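Local structure of putative agmatinase (Clostridium difficile, 3LHL) at residues V117-A122 and F156-G161; G19-R24 and G95-V100. The protein probably hydrolyses agmatine to putrescine and urea, as a manganese-dependent enzyme of the arginase family. All coordinates share one frame; numbering follows the deposited sequence.

Contact 1. Residues V117-A122 and F156-G161. With MN (manganese (II) ion), chain C; MN (manganese (II) ion), chain B.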
# COMPACT_ATOMS: atom_id res chain seq x y z
N VAL A 117 6.26 6.06 7.93
CA VAL A 117 5.21 5.61 7.02
C VAL A 117 5.08 6.49 5.78
O VAL A 117 4.91 7.70 5.88
CB VAL A 117 3.84 5.58 7.74
CG1 VAL A 117 2.75 5.13 6.77
CG2 VAL A 117 3.89 4.67 8.95
N ILE A 118 5.17 5.87 4.61
CA ILE A 118 5.00 6.58 3.35
C ILE A 118 3.62 6.17 2.86
O ILE A 118 3.35 4.98 2.66
CB ILE A 118 6.12 6.22 2.34
CG1 ILE A 118 7.44 6.84 2.82
CG2 ILE A 118 5.76 6.74 0.94
CD1 ILE A 118 8.63 6.62 1.88
N HIS A 119 2.76 7.17 2.67
CA HIS A 119 1.37 6.95 2.28
C HIS A 119 0.93 7.62 0.97
O HIS A 119 0.95 8.85 0.86
CB HIS A 119 0.50 7.42 3.45
CG HIS A 119 -0.97 7.42 3.19
ND1 HIS A 119 -1.66 6.29 2.79
CD2 HIS A 119 -1.90 8.39 3.35
CE1 HIS A 119 -2.95 6.57 2.72
NE2 HIS A 119 -3.12 7.84 3.06
N PHE A 120 0.55 6.81 -0.02
CA PHE A 120 0.07 7.31 -1.30
C PHE A 120 -1.43 7.06 -1.33
O PHE A 120 -1.89 5.95 -1.06
CB PHE A 120 0.76 6.58 -2.46
CG PHE A 120 2.16 7.07 -2.73
CD1 PHE A 120 2.38 8.21 -3.51
CD2 PHE A 120 3.26 6.42 -2.18
CE1 PHE A 120 3.67 8.69 -3.74
CE2 PHE A 120 4.56 6.89 -2.40
CZ PHE A 120 4.77 8.03 -3.17
N ASP A 121 -2.20 8.09 -1.66
CA ASP A 121 -3.64 7.95 -1.62
C ASP A 121 -4.32 9.18 -2.22
O ASP A 121 -3.71 10.26 -2.32
CB ASP A 121 -4.08 7.84 -0.15
CG ASP A 121 -5.33 6.99 0.05
OD1 ASP A 121 -6.37 7.27 -0.60
OD2 ASP A 121 -5.27 6.05 0.87
N ALA A 122 -5.58 9.02 -2.61
CA ALA A 122 -6.36 10.13 -3.14
C ALA A 122 -7.07 10.72 -1.93
O ALA A 122 -7.46 11.90 -1.93
CB ALA A 122 -7.37 9.62 -4.14
N PHE A 156 1.12 11.48 0.24
CA PHE A 156 1.31 12.04 -1.09
C PHE A 156 0.14 11.82 -2.03
O PHE A 156 -0.48 10.75 -2.03
CB PHE A 156 2.56 11.42 -1.73
CG PHE A 156 3.81 11.68 -0.96
CD1 PHE A 156 4.61 12.79 -1.27
CD2 PHE A 156 4.19 10.83 0.07
CE1 PHE A 156 5.77 13.03 -0.55
CE2 PHE A 156 5.36 11.08 0.79
CZ PHE A 156 6.15 12.18 0.48
N GLY A 157 -0.16 12.83 -2.85
CA GLY A 157 -1.23 12.73 -3.82
C GLY A 157 -2.63 12.98 -3.30
O GLY A 157 -3.60 12.87 -4.05
N ILE A 158 -2.74 13.32 -2.02
CA ILE A 158 -4.04 13.56 -1.39
C ILE A 158 -4.84 14.66 -2.09
O ILE A 158 -4.33 15.74 -2.36
CB ILE A 158 -3.86 13.95 0.09
CG1 ILE A 158 -2.75 13.12 0.75
CG2 ILE A 158 -5.19 13.76 0.84
CD1 ILE A 158 -2.99 11.61 0.76
N ARG A 159 -6.11 14.38 -2.37
CA ARG A 159 -6.95 15.37 -3.03
C ARG A 159 -8.43 15.32 -2.63
O ARG A 159 -9.26 15.97 -3.26
CB ARG A 159 -6.82 15.22 -4.55
CG ARG A 159 -7.01 13.81 -5.09
CD ARG A 159 -6.81 13.80 -6.61
NE ARG A 159 -7.09 12.51 -7.23
CZ ARG A 159 -6.32 11.44 -7.13
NH1 ARG A 159 -5.20 11.48 -6.41
NH2 ARG A 159 -6.66 10.31 -7.75
N SER A 160 -8.75 14.56 -1.59
CA SER A 160 -10.14 14.44 -1.15
C SER A 160 -10.24 14.20 0.36
O SER A 160 -9.48 13.41 0.91
CB SER A 160 -10.82 13.28 -1.90
OG SER A 160 -12.10 12.99 -1.36
N GLY A 161 -11.17 14.88 1.01
CA GLY A 161 -11.36 14.72 2.44
C GLY A 161 -12.09 15.89 3.08
O GLY A 161 -12.32 16.91 2.45
MN MN C . -8.18 5.99 -1.22
MN MN B . -6.85 4.67 1.40

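Contact 2. Residues G19-R24 and G95-V100. With MN (manganese (II) ion), chain B; PO4 (phosphate ion), chain F.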
# COMPACT_ATOMS: atom_id res chain seq x y z
N GLY A 19 -14.51 -6.09 4.14
CA GLY A 19 -15.55 -6.07 5.15
C GLY A 19 -16.08 -4.75 5.67
O GLY A 19 -17.22 -4.70 6.13
N THR A 20 -15.30 -3.67 5.61
CA THR A 20 -15.80 -2.39 6.10
C THR A 20 -16.22 -1.44 4.98
O THR A 20 -16.48 -0.27 5.22
CB THR A 20 -14.78 -1.67 7.02
OG1 THR A 20 -13.78 -1.02 6.23
CG2 THR A 20 -14.11 -2.67 7.96
N THR A 21 -16.28 -1.96 3.75
CA THR A 21 -16.69 -1.17 2.59
C THR A 21 -18.16 -1.47 2.33
O THR A 21 -18.52 -2.62 2.09
CB THR A 21 -15.87 -1.54 1.34
OG1 THR A 21 -14.47 -1.45 1.63
CG2 THR A 21 -16.22 -0.60 0.19
N SER A 22 -19.00 -0.45 2.36
CA SER A 22 -20.44 -0.64 2.17
C SER A 22 -21.00 -0.50 0.76
O SER A 22 -21.53 -1.46 0.19
CB SER A 22 -21.21 0.30 3.11
OG SER A 22 -20.77 0.14 4.45
N ASN A 23 -20.91 0.70 0.19
CA ASN A 23 -21.47 0.93 -1.14
C ASN A 23 -20.66 0.42 -2.32
O ASN A 23 -21.22 0.19 -3.39
CB ASN A 23 -21.74 2.42 -1.35
CG ASN A 23 -22.72 2.98 -0.34
OD1 ASN A 23 -23.73 2.34 -0.02
ND2 ASN A 23 -22.45 4.18 0.16
N ARG A 24 -19.35 0.23 -2.13
CA ARG A 24 -18.50 -0.21 -3.24
C ARG A 24 -17.65 -1.44 -2.96
O ARG A 24 -16.42 -1.39 -3.02
CB ARG A 24 -17.60 0.96 -3.65
CG ARG A 24 -18.39 2.18 -4.10
CD ARG A 24 -18.74 2.08 -5.58
NE ARG A 24 -17.58 2.40 -6.41
CZ ARG A 24 -17.59 2.44 -7.73
NH1 ARG A 24 -18.70 2.19 -8.40
NH2 ARG A 24 -16.49 2.79 -8.39
N GLY A 95 -3.75 -6.29 -0.74
CA GLY A 95 -5.06 -6.43 -0.16
C GLY A 95 -6.24 -5.91 -0.94
O GLY A 95 -6.18 -5.60 -2.13
N GLY A 96 -7.35 -5.90 -0.21
CA GLY A 96 -8.60 -5.38 -0.70
C GLY A 96 -8.59 -3.98 -0.10
O GLY A 96 -7.70 -3.19 -0.40
N GLU A 97 -9.54 -3.69 0.79
CA GLU A 97 -9.60 -2.36 1.38
C GLU A 97 -8.36 -1.96 2.17
O GLU A 97 -7.56 -2.81 2.60
CB GLU A 97 -10.84 -2.22 2.25
CG GLU A 97 -10.87 -3.10 3.46
CD GLU A 97 -12.08 -2.82 4.32
OE1 GLU A 97 -13.22 -3.04 3.84
OE2 GLU A 97 -11.90 -2.37 5.48
N HIS A 98 -8.21 -0.66 2.37
CA HIS A 98 -7.05 -0.12 3.06
C HIS A 98 -6.93 -0.50 4.54
O HIS A 98 -5.85 -0.38 5.12
CB HIS A 98 -7.04 1.40 2.90
CG HIS A 98 -5.66 1.98 2.80
ND1 HIS A 98 -5.42 3.26 2.35
CD2 HIS A 98 -4.45 1.45 3.10
CE1 HIS A 98 -4.12 3.49 2.36
NE2 HIS A 98 -3.51 2.41 2.81
N LEU A 99 -8.00 -0.97 5.15
CA LEU A 99 -7.91 -1.33 6.56
C LEU A 99 -6.91 -2.46 6.83
O LEU A 99 -6.31 -2.51 7.91
CB LEU A 99 -9.29 -1.72 7.11
CG LEU A 99 -9.37 -1.99 8.62
CD1 LEU A 99 -8.87 -0.79 9.41
CD2 LEU A 99 -10.81 -2.30 8.99
N VAL A 100 -6.70 -3.35 5.86
CA VAL A 100 -5.76 -4.46 6.03
C VAL A 100 -4.36 -3.98 6.42
O VAL A 100 -3.57 -4.73 6.98
CB VAL A 100 -5.63 -5.34 4.75
CG1 VAL A 100 -7.00 -5.87 4.33
CG2 VAL A 100 -4.98 -4.56 3.63
MN MN B . -6.85 4.67 1.40
P PO4 F . -18.20 2.92 1.29
O1 PO4 F . -17.71 4.32 1.27
O2 PO4 F . -17.47 2.14 2.32
O3 PO4 F . -19.65 2.91 1.62
O4 PO4 F . -17.99 2.30 -0.05

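Contact 1. Residues V117-A122 and F156-G161
Phe120 and Phe156 sit side by side on the same face of neighbouring parallel strands of the central sheet, 115-120 and 153-158, joined by helix 140-148 in a beta-alpha-beta unit. Backbone bonds set the register: Phe156 N donates to His119 O (2.7 Å), and Asp121 N to Phe156 O (3.2 Å). Past a corner at Gly157, Arg159 N reaches Ala122 O at 2.9 Å, from above the carbonyl plane.

Among the apolar contacts, Phe120 CE1 rests on Phe156 CB at 3.6 Å. The two ring planes lie 28° apart but are slid so far that they hardly overlap; Phe185 meets both edge-to-face. Ile158 CD1 comes back to 3.4 Å from Asp121 O and also meets its CB. The Arg159 guanidinium lays one face over Ala122 CB, and its NH1 and NH2 donate to Val205 O and Glu218 O, respectively.

Asp121 bridges two manganese ions, OD1 binding one at 2.3 Å and OD2 the other at 2.2 Å. His98, Asp125 and Asp202 complete the OD2 site. The bond from Asp121 N to Phe156 O, with the pairs at His119 O and Ala122 O before and after it, helps the strand end deliver a bridging carboxylate to both ions.

Contact 2. Residues G19-R24 and G95-V100
Glu97 OE1 accepts a hydrogen bond from Thr20 N at 2.8 Å and has Thr21 OG1 at 3.0 Å, although its exact place in the model is less sure and the proton of Thr21 has another possible acceptor. The contact joins two loops at the C-terminal edge of the parallel sheet of the arginase fold: residues 19-24 come after strand 10-15, while the second segment, 95-100, leads from strand 90-95 into helix 101-111. The other carboxylate oxygen, Glu97 OE2, lies so close to Thr20 OG1 (2.4 Å as modelled) that the exact geometry of this hydrogen bond is doubtful. Glu97 CG sits between its backbone N and carbonyl carbon (chi1 65°), and from there the chain runs out extended to the threonines. It crosses Thr20 at about a right angle, whereas Thr21 slides past it in the opposite direction.

Beside this polar group Thr20 CG2 packs on Leu99 CD2 at 3.5 Å, closer than usual for two carbons; Leu99 also lies against Thr70 and Leu74 of helix 70-86. The next residue after Glu97 belongs to the metal centre: His98 ND1 binds manganese at 2.2 Å, while its NE2 is hydrogen-bonded to Thr200 OG1 and its backbone N to Glu248 OE2. Glu97 thus links 19-24 to the chain one residue before a metal ligand.

At the far end of 19-24 the backbone curls round a phosphate, probably from the crystallisation liquor, which Tyr130 OH also holds. Ser22 N donates to O2 of this ion at 3.0 Å, and Asn23 N points almost straight at its O3, 2.9 Å away with an N-H...O angle of 178°.

How the contacts relate
Both contacts supply the same manganese ion, Asp121 from contact 1 and His98 from contact 2, and the rings of His119 and His98 meet where they touch. Their centres are about 17 Å apart. Contact 1 is largely buried and joins adjacent strands of one beta-alpha-beta unit, so main-chain pairing and aromatic packing dominate. Contact 2 is only partly buried and smaller, 179 Å² against 418 Å²; it joins loops that follow strands 10-15 and 90-95, and a single carboxylate does most of the work. Asp121 of contact 1 binds metal directly, whereas Glu97 of contact 2 binds threonines and stands beside the ligand His98.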